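Local coordinates for protein aromatic amino acid aminotransferase I (PDB 6HNU) that probably catalyses the pyridoxal-phosphate-dependent transfer of an amino group from aromatic amino acids to 2-oxoglutarate, at residues 143-148 with 209-214; 150-155 with 240-245; 213-216 with 222-225; 248-253 with 292-297; 309-312 with 317-320. All coordinates share one frame; numbering follows the deposited sequence.

Interaction 1. Residues 143-148 with 209-214. With PLP (pyridoxal-5'-phosphate), chain I.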
# COMPACT_ATOMS: atom_id res chain seq x y z
N GLU B 143 4.51 -5.32 1.67
CA GLU B 143 3.94 -5.08 0.31
C GLU B 143 4.93 -5.61 -0.72
O GLU B 143 4.48 -6.36 -1.63
CB GLU B 143 3.67 -3.60 0.06
CG GLU B 143 3.31 -3.35 -1.40
CD GLU B 143 4.48 -2.97 -2.28
OE1 GLU B 143 5.11 -1.92 -2.00
OE2 GLU B 143 4.72 -3.67 -3.30
N ALA B 144 6.23 -5.28 -0.59
CA ALA B 144 7.21 -5.68 -1.63
C ALA B 144 7.19 -7.21 -1.79
O ALA B 144 7.25 -7.67 -2.91
CB ALA B 144 8.59 -5.14 -1.32
N TRP B 145 7.03 -7.97 -0.70
CA TRP B 145 6.94 -9.45 -0.75
C TRP B 145 5.66 -9.90 -1.47
O TRP B 145 5.70 -10.79 -2.38
CB TRP B 145 7.06 -10.02 0.67
CG TRP B 145 6.76 -11.48 0.70
CD1 TRP B 145 5.76 -12.09 1.38
CD2 TRP B 145 7.47 -12.51 -0.01
NE1 TRP B 145 5.76 -13.44 1.12
CE2 TRP B 145 6.82 -13.73 0.30
CE3 TRP B 145 8.55 -12.53 -0.91
CZ2 TRP B 145 7.21 -14.94 -0.24
CZ3 TRP B 145 8.95 -13.74 -1.43
CH2 TRP B 145 8.29 -14.93 -1.08
N ASP B 146 4.52 -9.30 -1.13
CA ASP B 146 3.24 -9.61 -1.79
C ASP B 146 3.41 -9.39 -3.29
O ASP B 146 3.08 -10.32 -4.07
CB ASP B 146 2.09 -8.80 -1.19
CG ASP B 146 0.74 -9.19 -1.77
OD1 ASP B 146 0.35 -10.33 -1.58
OD2 ASP B 146 0.08 -8.34 -2.31
N SER B 147 4.01 -8.26 -3.65
CA SER B 147 4.26 -7.86 -5.07
C SER B 147 5.26 -8.79 -5.74
O SER B 147 5.04 -9.07 -6.95
CB SER B 147 4.70 -6.42 -5.21
OG SER B 147 3.68 -5.58 -4.68
N THR B 148 6.28 -9.29 -5.02
CA THR B 148 7.25 -10.28 -5.54
C THR B 148 6.51 -11.55 -5.96
O THR B 148 6.76 -12.06 -7.07
CB THR B 148 8.35 -10.57 -4.50
OG1 THR B 148 8.99 -9.31 -4.22
CG2 THR B 148 9.31 -11.63 -4.97
N PHE B 209 12.08 -19.07 -7.23
CA PHE B 209 13.11 -18.38 -6.45
C PHE B 209 13.25 -18.99 -5.06
O PHE B 209 12.42 -19.81 -4.58
CB PHE B 209 12.76 -16.88 -6.40
CG PHE B 209 11.47 -16.49 -5.75
CD1 PHE B 209 11.29 -16.57 -4.37
CD2 PHE B 209 10.45 -15.92 -6.49
CE1 PHE B 209 10.11 -16.18 -3.78
CE2 PHE B 209 9.28 -15.50 -5.89
CZ PHE B 209 9.11 -15.62 -4.53
N LEU B 210 14.29 -18.50 -4.39
CA LEU B 210 14.53 -18.73 -2.95
C LEU B 210 14.27 -17.43 -2.21
O LEU B 210 14.76 -16.38 -2.65
CB LEU B 210 15.97 -19.21 -2.74
CG LEU B 210 16.47 -19.12 -1.29
CD1 LEU B 210 15.79 -20.13 -0.40
CD2 LEU B 210 17.98 -19.29 -1.22
N TYR B 211 13.46 -17.51 -1.16
CA TYR B 211 13.11 -16.40 -0.25
C TYR B 211 13.99 -16.57 0.99
O TYR B 211 13.85 -17.59 1.65
CB TYR B 211 11.60 -16.43 0.08
CG TYR B 211 11.17 -15.51 1.20
CD1 TYR B 211 11.19 -14.14 1.04
CD2 TYR B 211 10.78 -16.01 2.43
CE1 TYR B 211 10.84 -13.28 2.06
CE2 TYR B 211 10.42 -15.17 3.48
CZ TYR B 211 10.47 -13.80 3.29
OH TYR B 211 10.13 -12.98 4.31
N THR B 212 14.84 -15.60 1.28
CA THR B 212 15.80 -15.65 2.39
C THR B 212 15.76 -14.36 3.19
O THR B 212 15.92 -13.27 2.62
CB THR B 212 17.20 -16.06 1.91
OG1 THR B 212 18.06 -16.09 3.03
CG2 THR B 212 17.82 -15.14 0.87
N ILE B 213 15.65 -14.49 4.50
CA ILE B 213 15.91 -13.36 5.42
C ILE B 213 17.33 -13.57 5.92
O ILE B 213 17.51 -14.09 7.03
CB ILE B 213 14.85 -13.35 6.53
CG1 ILE B 213 13.44 -13.50 5.97
CG2 ILE B 213 14.99 -12.10 7.37
CD1 ILE B 213 12.41 -14.02 6.95
N CYS B 214 18.33 -13.19 5.11
CA CYS B 214 19.65 -13.80 5.27
C CYS B 214 20.43 -13.13 6.39
O CYS B 214 21.39 -13.74 6.84
CB CYS B 214 20.38 -13.86 3.94
SG CYS B 214 20.37 -12.31 3.02
N1 PLP I . 10.06 -9.14 6.36
C2 PLP I . 10.48 -9.79 7.44
C2A PLP I . 11.23 -11.07 7.27
C3 PLP I . 10.22 -9.31 8.72
O3 PLP I . 10.61 -10.06 9.80
C4 PLP I . 9.49 -8.11 8.86
C4A PLP I . 9.17 -7.60 10.20
C5 PLP I . 9.09 -7.42 7.71
C6 PLP I . 9.38 -7.99 6.49
C5A PLP I . 8.24 -6.18 7.78
O4P PLP I . 8.76 -5.14 6.91
P PLP I . 8.05 -3.79 6.65
O1P PLP I . 9.10 -3.08 5.81
O2P PLP I . 7.80 -3.14 8.04
O3P PLP I . 6.75 -4.08 5.90

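Interaction 2. Residues 150-155 with 240-245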
# COMPACT_ATOMS: atom_id res chain seq x y z
N ARG B 150 3.47 -11.83 -6.73
CA ARG B 150 2.55 -11.56 -7.89
C ARG B 150 3.31 -11.41 -9.20
O ARG B 150 2.65 -11.57 -10.25
CB ARG B 150 1.64 -10.37 -7.61
CG ARG B 150 0.73 -10.58 -6.42
CD ARG B 150 0.04 -9.31 -5.95
NE ARG B 150 -1.12 -9.05 -6.77
CZ ARG B 150 -1.97 -8.03 -6.63
NH1 ARG B 150 -3.01 -7.95 -7.41
NH2 ARG B 150 -1.77 -7.10 -5.70
N THR B 151 4.59 -11.04 -9.16
CA THR B 151 5.46 -10.77 -10.33
C THR B 151 6.07 -12.09 -10.83
O THR B 151 6.12 -12.26 -12.05
CB THR B 151 6.52 -9.74 -9.94
OG1 THR B 151 5.79 -8.57 -9.55
CG2 THR B 151 7.52 -9.47 -11.03
N PHE B 152 6.47 -13.01 -9.94
CA PHE B 152 7.27 -14.20 -10.34
C PHE B 152 6.50 -15.52 -10.19
O PHE B 152 7.05 -16.53 -10.63
CB PHE B 152 8.57 -14.25 -9.56
CG PHE B 152 9.46 -13.07 -9.82
CD1 PHE B 152 9.99 -12.86 -11.08
CD2 PHE B 152 9.72 -12.14 -8.84
CE1 PHE B 152 10.84 -11.79 -11.34
CE2 PHE B 152 10.53 -11.05 -9.10
CZ PHE B 152 11.08 -10.87 -10.35
N CYS B 153 5.30 -15.53 -9.65
CA CYS B 153 4.58 -16.78 -9.31
C CYS B 153 3.14 -16.79 -9.81
O CYS B 153 2.44 -15.79 -9.60
CB CYS B 153 4.57 -16.98 -7.80
SG CYS B 153 6.24 -17.11 -7.10
N SER B 154 2.73 -17.90 -10.43
CA SER B 154 1.32 -18.27 -10.73
C SER B 154 0.91 -19.30 -9.68
O SER B 154 1.83 -19.97 -9.09
CB SER B 154 1.16 -18.78 -12.15
OG SER B 154 1.86 -17.97 -13.13
N LYS B 155 -0.39 -19.46 -9.46
CA LYS B 155 -0.96 -20.49 -8.57
C LYS B 155 -0.39 -21.87 -8.95
O LYS B 155 -0.26 -22.14 -10.17
CB LYS B 155 -2.49 -20.51 -8.66
CG LYS B 155 -3.12 -21.58 -7.79
CD LYS B 155 -4.62 -21.76 -7.94
CE LYS B 155 -5.05 -23.16 -7.55
NZ LYS B 155 -6.53 -23.31 -7.55
N ASP B 240 19.21 -21.69 -12.25
CA ASP B 240 18.43 -20.56 -12.83
C ASP B 240 17.14 -20.28 -12.07
O ASP B 240 16.06 -20.32 -12.66
CB ASP B 240 18.18 -20.79 -14.32
CG ASP B 240 17.61 -19.57 -15.01
OD1 ASP B 240 17.87 -18.45 -14.53
OD2 ASP B 240 16.87 -19.77 -16.00
N PHE B 241 17.24 -19.87 -10.80
CA PHE B 241 16.11 -19.33 -10.02
C PHE B 241 16.61 -18.00 -9.43
O PHE B 241 17.84 -17.79 -9.37
CB PHE B 241 15.54 -20.33 -9.01
CG PHE B 241 16.50 -20.86 -7.98
CD1 PHE B 241 16.86 -20.11 -6.86
CD2 PHE B 241 17.04 -22.14 -8.10
CE1 PHE B 241 17.78 -20.60 -5.95
CE2 PHE B 241 17.92 -22.64 -7.16
CZ PHE B 241 18.28 -21.88 -6.08
N LEU B 242 15.69 -17.12 -9.05
CA LEU B 242 16.05 -15.82 -8.42
C LEU B 242 16.31 -16.00 -6.94
O LEU B 242 15.88 -16.99 -6.31
CB LEU B 242 14.92 -14.80 -8.63
CG LEU B 242 14.43 -14.63 -10.05
CD1 LEU B 242 13.12 -13.89 -10.08
CD2 LEU B 242 15.45 -13.93 -10.90
N ILE B 243 16.94 -15.00 -6.33
CA ILE B 243 17.04 -14.96 -4.86
C ILE B 243 16.33 -13.69 -4.43
O ILE B 243 16.69 -12.60 -4.95
CB ILE B 243 18.50 -15.01 -4.35
CG1 ILE B 243 19.17 -16.36 -4.63
CG2 ILE B 243 18.57 -14.63 -2.88
CD1 ILE B 243 20.67 -16.33 -4.44
N ILE B 244 15.38 -13.84 -3.52
CA ILE B 244 14.66 -12.68 -2.95
C ILE B 244 15.21 -12.56 -1.55
O ILE B 244 14.92 -13.44 -0.72
CB ILE B 244 13.13 -12.89 -2.99
CG1 ILE B 244 12.58 -13.36 -4.34
CG2 ILE B 244 12.43 -11.65 -2.46
CD1 ILE B 244 12.89 -12.47 -5.56
N GLU B 245 15.93 -11.48 -1.30
CA GLU B 245 16.59 -11.23 -0.01
C GLU B 245 15.72 -10.15 0.65
O GLU B 245 15.73 -8.97 0.27
CB GLU B 245 18.11 -10.98 -0.07
CG GLU B 245 18.60 -9.70 -0.74
CD GLU B 245 20.11 -9.45 -0.70
OE1 GLU B 245 20.80 -10.12 0.12
OE2 GLU B 245 20.59 -8.47 -1.39

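Interaction 3. Residues 213-216 with 222-225. With PLP (pyridoxal-5'-phosphate), chain I.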
# COMPACT_ATOMS: atom_id res chain seq x y z
N ILE B 213 15.65 -14.49 4.50
CA ILE B 213 15.91 -13.36 5.42
C ILE B 213 17.33 -13.57 5.92
O ILE B 213 17.51 -14.09 7.03
CB ILE B 213 14.85 -13.35 6.53
CG1 ILE B 213 13.44 -13.50 5.97
CG2 ILE B 213 14.99 -12.10 7.37
CD1 ILE B 213 12.41 -14.02 6.95
N CYS B 214 18.33 -13.19 5.11
CA CYS B 214 19.65 -13.80 5.27
C CYS B 214 20.43 -13.13 6.39
O CYS B 214 21.39 -13.74 6.84
CB CYS B 214 20.38 -13.86 3.94
SG CYS B 214 20.37 -12.31 3.02
N THR B 215 20.06 -11.92 6.81
CA THR B 215 20.71 -11.17 7.91
C THR B 215 19.77 -11.03 9.11
O THR B 215 18.74 -10.33 8.99
CB THR B 215 21.22 -9.80 7.44
OG1 THR B 215 21.91 -10.00 6.20
CG2 THR B 215 22.15 -9.17 8.45
N GLY B 216 20.09 -11.64 10.25
CA GLY B 216 19.20 -11.54 11.42
C GLY B 216 17.91 -12.32 11.16
O GLY B 216 16.78 -11.78 11.45
N SER B 222 19.95 -16.34 12.98
CA SER B 222 21.13 -16.73 12.20
C SER B 222 21.45 -15.66 11.12
O SER B 222 20.58 -14.89 10.69
CB SER B 222 20.92 -18.12 11.60
OG SER B 222 20.04 -18.08 10.50
N SER B 223 22.67 -15.58 10.64
CA SER B 223 22.98 -14.74 9.46
C SER B 223 23.85 -15.56 8.53
O SER B 223 24.85 -16.14 9.03
CB SER B 223 23.66 -13.42 9.83
OG SER B 223 22.97 -12.69 10.80
N LEU B 224 23.52 -15.66 7.25
CA LEU B 224 24.38 -16.44 6.34
C LEU B 224 25.74 -15.76 6.23
O LEU B 224 25.80 -14.53 5.98
CB LEU B 224 23.72 -16.57 4.98
CG LEU B 224 22.51 -17.49 4.96
CD1 LEU B 224 21.83 -17.39 3.61
CD2 LEU B 224 22.94 -18.93 5.25
N SER B 225 26.80 -16.54 6.44
CA SER B 225 28.21 -16.11 6.23
C SER B 225 28.43 -15.71 4.77
O SER B 225 27.68 -16.17 3.86
CB SER B 225 29.14 -17.24 6.62
OG SER B 225 29.07 -18.27 5.64
N1 PLP I . 10.06 -9.14 6.36
C2 PLP I . 10.48 -9.79 7.44
C2A PLP I . 11.23 -11.07 7.27
C3 PLP I . 10.22 -9.31 8.72
O3 PLP I . 10.61 -10.06 9.80
C4 PLP I . 9.49 -8.11 8.86
C4A PLP I . 9.17 -7.60 10.20
C5 PLP I . 9.09 -7.42 7.71
C6 PLP I . 9.38 -7.99 6.49
C5A PLP I . 8.24 -6.18 7.78
O4P PLP I . 8.76 -5.14 6.91
P PLP I . 8.05 -3.79 6.65
O1P PLP I . 9.10 -3.08 5.81
O2P PLP I . 7.80 -3.14 8.04
O3P PLP I . 6.75 -4.08 5.90

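Interaction 4. Residues 248-253 with 292-297. With PLP (pyridoxal-5'-phosphate), chain I.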
# COMPACT_ATOMS: atom_id res chain seq x y z
N PRO B 248 15.06 -6.48 6.07
CA PRO B 248 14.75 -5.34 6.95
C PRO B 248 15.75 -5.20 8.11
O PRO B 248 15.88 -4.11 8.68
CB PRO B 248 13.35 -5.64 7.43
CG PRO B 248 13.31 -7.18 7.46
CD PRO B 248 14.16 -7.63 6.29
N TYR B 249 16.50 -6.25 8.43
CA TYR B 249 17.39 -6.26 9.61
C TYR B 249 18.85 -6.08 9.20
O TYR B 249 19.72 -6.24 10.04
CB TYR B 249 17.22 -7.58 10.39
CG TYR B 249 15.82 -7.97 10.76
CD1 TYR B 249 15.05 -7.21 11.62
CD2 TYR B 249 15.25 -9.11 10.24
CE1 TYR B 249 13.77 -7.58 11.98
CE2 TYR B 249 13.98 -9.52 10.60
CZ TYR B 249 13.23 -8.75 11.46
OH TYR B 249 11.96 -9.11 11.85
N TYR B 250 19.13 -5.76 7.92
CA TYR B 250 20.52 -5.65 7.42
C TYR B 250 21.35 -4.71 8.30
O TYR B 250 22.49 -5.01 8.54
CB TYR B 250 20.57 -5.15 5.98
CG TYR B 250 21.95 -5.22 5.39
CD1 TYR B 250 22.48 -6.42 4.93
CD2 TYR B 250 22.74 -4.08 5.27
CE1 TYR B 250 23.73 -6.50 4.36
CE2 TYR B 250 24.00 -4.14 4.72
CZ TYR B 250 24.50 -5.34 4.28
OH TYR B 250 25.73 -5.42 3.74
N PHE B 251 20.79 -3.63 8.81
CA PHE B 251 21.57 -2.62 9.56
C PHE B 251 21.44 -2.90 11.06
O PHE B 251 21.83 -2.05 11.86
CB PHE B 251 21.20 -1.21 9.07
CG PHE B 251 21.83 -0.89 7.75
CD1 PHE B 251 23.21 -0.96 7.59
CD2 PHE B 251 21.06 -0.62 6.63
CE1 PHE B 251 23.80 -0.72 6.37
CE2 PHE B 251 21.66 -0.40 5.39
CZ PHE B 251 23.03 -0.44 5.27
N LEU B 252 20.94 -4.10 11.44
CA LEU B 252 21.04 -4.56 12.84
C LEU B 252 22.21 -5.54 12.94
O LEU B 252 22.28 -6.27 13.95
CB LEU B 252 19.72 -5.22 13.28
CG LEU B 252 18.47 -4.36 13.10
CD1 LEU B 252 17.27 -4.99 13.76
CD2 LEU B 252 18.68 -2.95 13.64
N GLN B 253 23.13 -5.53 11.97
CA GLN B 253 24.45 -6.19 12.16
C GLN B 253 25.14 -5.62 13.41
O GLN B 253 24.96 -4.42 13.75
CB GLN B 253 25.29 -6.13 10.91
CG GLN B 253 24.75 -7.06 9.83
CD GLN B 253 25.48 -6.91 8.53
OE1 GLN B 253 26.62 -7.33 8.38
NE2 GLN B 253 24.85 -6.23 7.57
N VAL B 292 19.12 -11.35 -8.45
CA VAL B 292 18.75 -11.02 -7.03
C VAL B 292 17.74 -9.87 -7.05
O VAL B 292 17.98 -8.87 -7.75
CB VAL B 292 19.96 -10.73 -6.14
CG1 VAL B 292 19.56 -10.43 -4.71
CG2 VAL B 292 20.94 -11.88 -6.15
N VAL B 293 16.69 -9.99 -6.23
CA VAL B 293 15.81 -8.86 -5.86
C VAL B 293 15.95 -8.66 -4.37
O VAL B 293 15.74 -9.63 -3.62
CB VAL B 293 14.38 -9.05 -6.35
CG1 VAL B 293 13.52 -7.82 -6.07
CG2 VAL B 293 14.34 -9.37 -7.83
N ARG B 294 16.29 -7.45 -3.97
CA ARG B 294 16.42 -7.07 -2.54
C ARG B 294 15.21 -6.24 -2.11
O ARG B 294 14.83 -5.27 -2.80
CB ARG B 294 17.74 -6.33 -2.31
CG ARG B 294 17.93 -5.83 -0.88
CD ARG B 294 19.22 -5.04 -0.75
NE ARG B 294 19.58 -4.77 0.63
CZ ARG B 294 20.33 -5.55 1.40
NH1 ARG B 294 20.77 -6.69 0.96
NH2 ARG B 294 20.58 -5.20 2.65
N LEU B 295 14.62 -6.60 -0.97
CA LEU B 295 13.52 -5.84 -0.33
C LEU B 295 14.14 -5.06 0.83
O LEU B 295 14.56 -5.65 1.85
CB LEU B 295 12.40 -6.77 0.12
CG LEU B 295 12.06 -7.90 -0.85
CD1 LEU B 295 10.93 -8.75 -0.28
CD2 LEU B 295 11.70 -7.39 -2.23
N ASP B 296 14.26 -3.75 0.66
CA ASP B 296 14.83 -2.85 1.70
C ASP B 296 13.75 -2.02 2.37
O ASP B 296 12.78 -1.60 1.70
CB ASP B 296 15.84 -1.87 1.08
CG ASP B 296 17.24 -2.43 0.96
OD1 ASP B 296 17.75 -2.91 1.98
OD2 ASP B 296 17.85 -2.28 -0.14
N SER B 297 13.88 -1.77 3.68
CA SER B 297 12.84 -1.06 4.44
C SER B 297 13.48 -0.09 5.43
O SER B 297 14.53 -0.42 6.00
CB SER B 297 12.00 -2.03 5.19
OG SER B 297 10.94 -1.35 5.84
N1 PLP I . 10.06 -9.14 6.36
C2 PLP I . 10.48 -9.79 7.44
C2A PLP I . 11.23 -11.07 7.27
C3 PLP I . 10.22 -9.31 8.72
O3 PLP I . 10.61 -10.06 9.80
C4 PLP I . 9.49 -8.11 8.86
C4A PLP I . 9.17 -7.60 10.20
C5 PLP I . 9.09 -7.42 7.71
C6 PLP I . 9.38 -7.99 6.49
C5A PLP I . 8.24 -6.18 7.78
O4P PLP I . 8.76 -5.14 6.91
P PLP I . 8.05 -3.79 6.65
O1P PLP I . 9.10 -3.08 5.81
O2P PLP I . 7.80 -3.14 8.04
O3P PLP I . 6.75 -4.08 5.90
O HOH W 1 14.13 -1.88 8.32

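Interaction 5. Residues 309-312 with 317-320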
# COMPACT_ATOMS: atom_id res chain seq x y z
N GLY B 309 9.76 1.75 1.76
CA GLY B 309 10.96 0.98 1.52
C GLY B 309 11.29 1.09 0.05
O GLY B 309 10.75 2.02 -0.66
N TRP B 310 12.14 0.21 -0.39
CA TRP B 310 12.48 0.18 -1.82
C TRP B 310 12.85 -1.24 -2.24
O TRP B 310 12.99 -2.17 -1.39
CB TRP B 310 13.54 1.24 -2.16
CG TRP B 310 14.86 1.04 -1.50
CD1 TRP B 310 15.96 0.46 -2.04
CD2 TRP B 310 15.21 1.38 -0.15
NE1 TRP B 310 16.97 0.45 -1.13
CE2 TRP B 310 16.55 0.99 0.04
CE3 TRP B 310 14.53 1.97 0.92
CZ2 TRP B 310 17.22 1.17 1.25
CZ3 TRP B 310 15.18 2.14 2.12
CH2 TRP B 310 16.51 1.75 2.27
N ILE B 311 12.97 -1.42 -3.54
CA ILE B 311 13.25 -2.74 -4.14
C ILE B 311 14.42 -2.51 -5.08
O ILE B 311 14.34 -1.56 -5.87
CB ILE B 311 12.00 -3.30 -4.84
CG1 ILE B 311 10.82 -3.44 -3.88
CG2 ILE B 311 12.28 -4.61 -5.55
CD1 ILE B 311 9.45 -3.59 -4.55
N VAL B 312 15.46 -3.34 -4.96
CA VAL B 312 16.68 -3.30 -5.80
C VAL B 312 16.67 -4.52 -6.71
O VAL B 312 16.51 -5.65 -6.23
CB VAL B 312 17.97 -3.22 -5.00
CG1 VAL B 312 19.12 -2.83 -5.91
CG2 VAL B 312 17.85 -2.27 -3.81
N LEU B 317 12.95 -6.27 -14.63
CA LEU B 317 12.06 -6.93 -13.64
C LEU B 317 11.37 -5.86 -12.80
O LEU B 317 10.16 -5.99 -12.58
CB LEU B 317 12.85 -7.94 -12.77
CG LEU B 317 13.60 -9.04 -13.51
CD1 LEU B 317 14.31 -9.98 -12.53
CD2 LEU B 317 12.70 -9.83 -14.45
N LEU B 318 12.07 -4.80 -12.40
CA LEU B 318 11.53 -3.68 -11.60
C LEU B 318 10.38 -3.03 -12.38
O LEU B 318 9.40 -2.64 -11.74
CB LEU B 318 12.60 -2.65 -11.25
CG LEU B 318 13.60 -3.05 -10.17
CD1 LEU B 318 14.34 -1.85 -9.61
CD2 LEU B 318 12.94 -3.77 -9.07
N GLU B 319 10.46 -2.97 -13.71
CA GLU B 319 9.39 -2.37 -14.55
C GLU B 319 8.08 -3.14 -14.35
O GLU B 319 7.04 -2.48 -14.30
CB GLU B 319 9.85 -2.28 -16.01
CG GLU B 319 8.82 -1.60 -16.89
CD GLU B 319 7.77 -2.56 -17.42
OE1 GLU B 319 8.04 -3.78 -17.36
OE2 GLU B 319 6.65 -2.08 -17.81
N ARG B 320 8.10 -4.47 -14.23
CA ARG B 320 6.90 -5.28 -13.96
C ARG B 320 6.34 -5.00 -12.54
O ARG B 320 5.11 -4.98 -12.38
CB ARG B 320 7.18 -6.77 -14.15
CG ARG B 320 7.49 -7.15 -15.59
CD ARG B 320 6.28 -7.11 -16.50
NE ARG B 320 6.07 -5.81 -17.16
CZ ARG B 320 5.03 -5.51 -17.93
NH1 ARG B 320 5.00 -4.32 -18.52
NH2 ARG B 320 4.05 -6.37 -18.14

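Interaction 1. Residues 143-148 with 209-214
Trp145 reaches from its helix to lie against Tyr211 while its outer rim meets Phe209, and these three rings form an aromatic cluster. The closest packing is at Tyr211: Trp145 CZ3 is 3.4 Å from Tyr211 CD1, and the six-membered ring of Trp145 has its centroid 4.2 Å from that of Tyr211. Because the planes are 34° apart, the pair is neither a parallel stack nor edge-to-face. Phe209 is met differently, rim to rim, with Trp145 CH2 3.5 Å from Phe209 CE1 and the planes at 77°. With CG anti to the backbone N (chi1 171°), the indole is thrown across toward the strand. This large ring system spans the gap between helix 141-152 and the central sheet of the large domain of a fold-type I PLP enzyme; the axes of 143-148 and 209-212 are 12.1 Å apart and nearly antiparallel. The looser end is at Thr148, whose CG2 stays 4.0 Å from Phe209 CE2. All four touching residues are buried, so tight packing grades into loose packing, not solvent. Trp145 NE1 bonds Ala169 O, and Tyr211 OH, bonded to Asp246 OD2, lies 3.7 Å from PLP C2A, so the cluster backs the cofactor pocket.

Interaction 2. Residues 150-155 with 240-245
Phe152 and Leu242 carry this contact, in which the last turn of helix 141-152 packs on strand 242-246 of the large-domain sheet, a parallel neighbour of strand 209-212. Cys153 is the first residue to leave helical geometry, so the ring of Phe152 hangs from the very end of the helix. Along the second segment, Asp240 ends the preceding helix 226-239 with a positive phi and forms a salt bridge with Arg291, and Phe241 packs its ring back on that same helix. Leu242 then turns toward Phe152. Its CG stands anti to the carbonyl carbon and beside the backbone N (chi1 -51°), which brings CD1 over the aromatic ring. There CD1 of Leu242 lies 3.4 Å from the centroid of the Phe152 ring and only 16° off the ring normal, which meets the definition of a CH-pi contact over the face. Leu242 comes at the ring roughly perpendicular to the Phe152 side chain, so a single methyl presses on the ring and does not run along it. Ile243 packs on helix 226-239, as strand alternation would place it. Ile244 returns to the Phe152 side but touches lightly, its CD1 4.5 Å from Phe152 CE2 and approaching obliquely. Every contact between the segments involves the Phe152 ring, and only 109 Å² is buried in all. That ring is clamped between two methyl groups: opposite Leu242, Thr151 CG2 lies 3.8 Å above the plane, over the ring centre.

Interaction 3. Residues 213-216 with 222-225
Ser223 and Gly216 meet through a side chain: Gly216 N donates to Ser223 OG over 3.1 Å, with an N-H...O angle of 160°. With chi1 at -52°, Ser223 OG stands anti to its own carbonyl carbon and beside its backbone N, and that rotation swings the hydroxyl across to the facing segment. Next to it, Leu224 N donates to Cys214 O over 2.9 Å, nearly in line with the carbonyl bond, and Ser223 CA adds a CA-H...O contact to the same oxygen at 3.2 Å. The two hydrogen bonds pin the base of an irregular loop between strand 209-212 and helix 226-239. This loop carries the Asn-Pro-Thr-Gly sequence found in class I aminotransferases, and its Asn218 contacts the cofactor. On the apolar side, Leu224 CD1 rests 3.8 Å from Cys214 CB. The Cys214 sulfur sits between its backbone N and carbonyl carbon (chi1 48°), leaving CB to make this touch. Thr215 OG1 bonds Glu247 and Arg229. At the outer end, Ser225 N-caps helix 226-239. At the inner end, Ile213 CD1 comes within 3.2 Å of the C2A methyl of pyridoxal phosphate.

Interaction 4. Residues 248-253 with 292-297
The Tyr250 ring is covered on both faces: Arg294 NH2 sits 3.0 Å above one, toward the rim, and Gln253 NE2 lies over the centre of the other, while Phe251 CZ meets the ring edge. The guanidinium comes edge-on, its plane 88° from the ring plane, and Arg294 CZ is 4.5 Å from the Tyr250 centroid, 22° off the normal, a cation-pi interaction. This cation-pi pair lies beside the cofactor pocket, where strand 292-297 of the large-domain sheet and the loop after strand 242-246 converge on pyridoxal phosphate. Arg294, extended from CG to NE, is fixed at two further points: NE forms a salt bridge with Asp296 OD1 at 2.9 Å, and NH1 pairs with Glu245. Gln253 NE2 also donates to Tyr250 O, which holds its amide over the ring. Nearer the cofactor, PLP O3 donates to Tyr249 OH over 2.6 Å, and Pro248 CG touches the pyridine at C2, 3.8 Å away. Ser297 OG donates to PLP O1P over 2.5 Å; chi1 -176° sets it anti to the backbone N and directs it at the phosphate. A water joins the two segments, donating to Pro248 O at 2.9 Å and to Ser297 O at 2.8 Å.

Interaction 5. Residues 309-312 with 317-320
Ile311 and Leu318 face each other across the turn from strand to helix, their CA atoms 7.7 Å apart, the nearest such pair of the two segments. Strand alternation decides who takes part: the CB of Ile311 points toward the helix, whereas that of Val312 points away, so Val312 offers only its carbonyl carbon, 4.5 Å from Leu318 CD2. The main touch is between two methyl groups, Ile311 CG2 and Leu318 CD2, at 3.7 Å. With chi1 at -58°, CG1 of Ile311 lies beside the backbone N, which leaves CG2 anti to that N and facing Leu318. The two side chains run alongside one another with opposite headings. The other methyl of Leu318, CD1, lies 3.8 Å from Ile311 O, so Leu318 also packs on the strand's backbone. Strand 309-314 runs straight on into helix 315-327, and the contact folds that helix back against the sheet from which it springs. Within the mixed sheet of the large domain this strand is antiparallel to both neighbours, 133-138 and 292-297, a hallmark of fold-type I PLP enzymes. Ile311 also rests on Ala144 of helix 141-152, so the isoleucine touches two helices. Away from the strand, two adjacent side chains of the helix form a side-on salt bridge: Arg320 NE grips Glu319 OE1 at 2.8 Å and Arg320 NH1 grips Glu319 OE2 at 2.9 Å, the second meeting a syn lone pair. Arg320 NH2 goes on to the carbonyl oxygens of Ser20 and Arg23, fastening the helix to the N-terminal part of the chain.

In the fold
From the N terminus, helix 141-152 supplies the first segments of interactions 1 and 2, whose loops cross: interaction 1 closes on strand 209-212, and interaction 2 closes later on strand 242-246, the parallel neighbour in the large-domain sheet. Interaction 3 starts at the residues where interaction 1 ends, and its short loop nests inside that of interaction 2. Interaction 4 follows in series, tying the loop after strand 242-246 to strand 292-297, and interaction 5 comes last, folding helix 315-327 onto strand 309-314. Interactions 2, 4 and 5 use successive strands of one sheet, joined by backbone hydrogen bonds, while interactions 1, 3 and 4 all reach the pyridoxal phosphate.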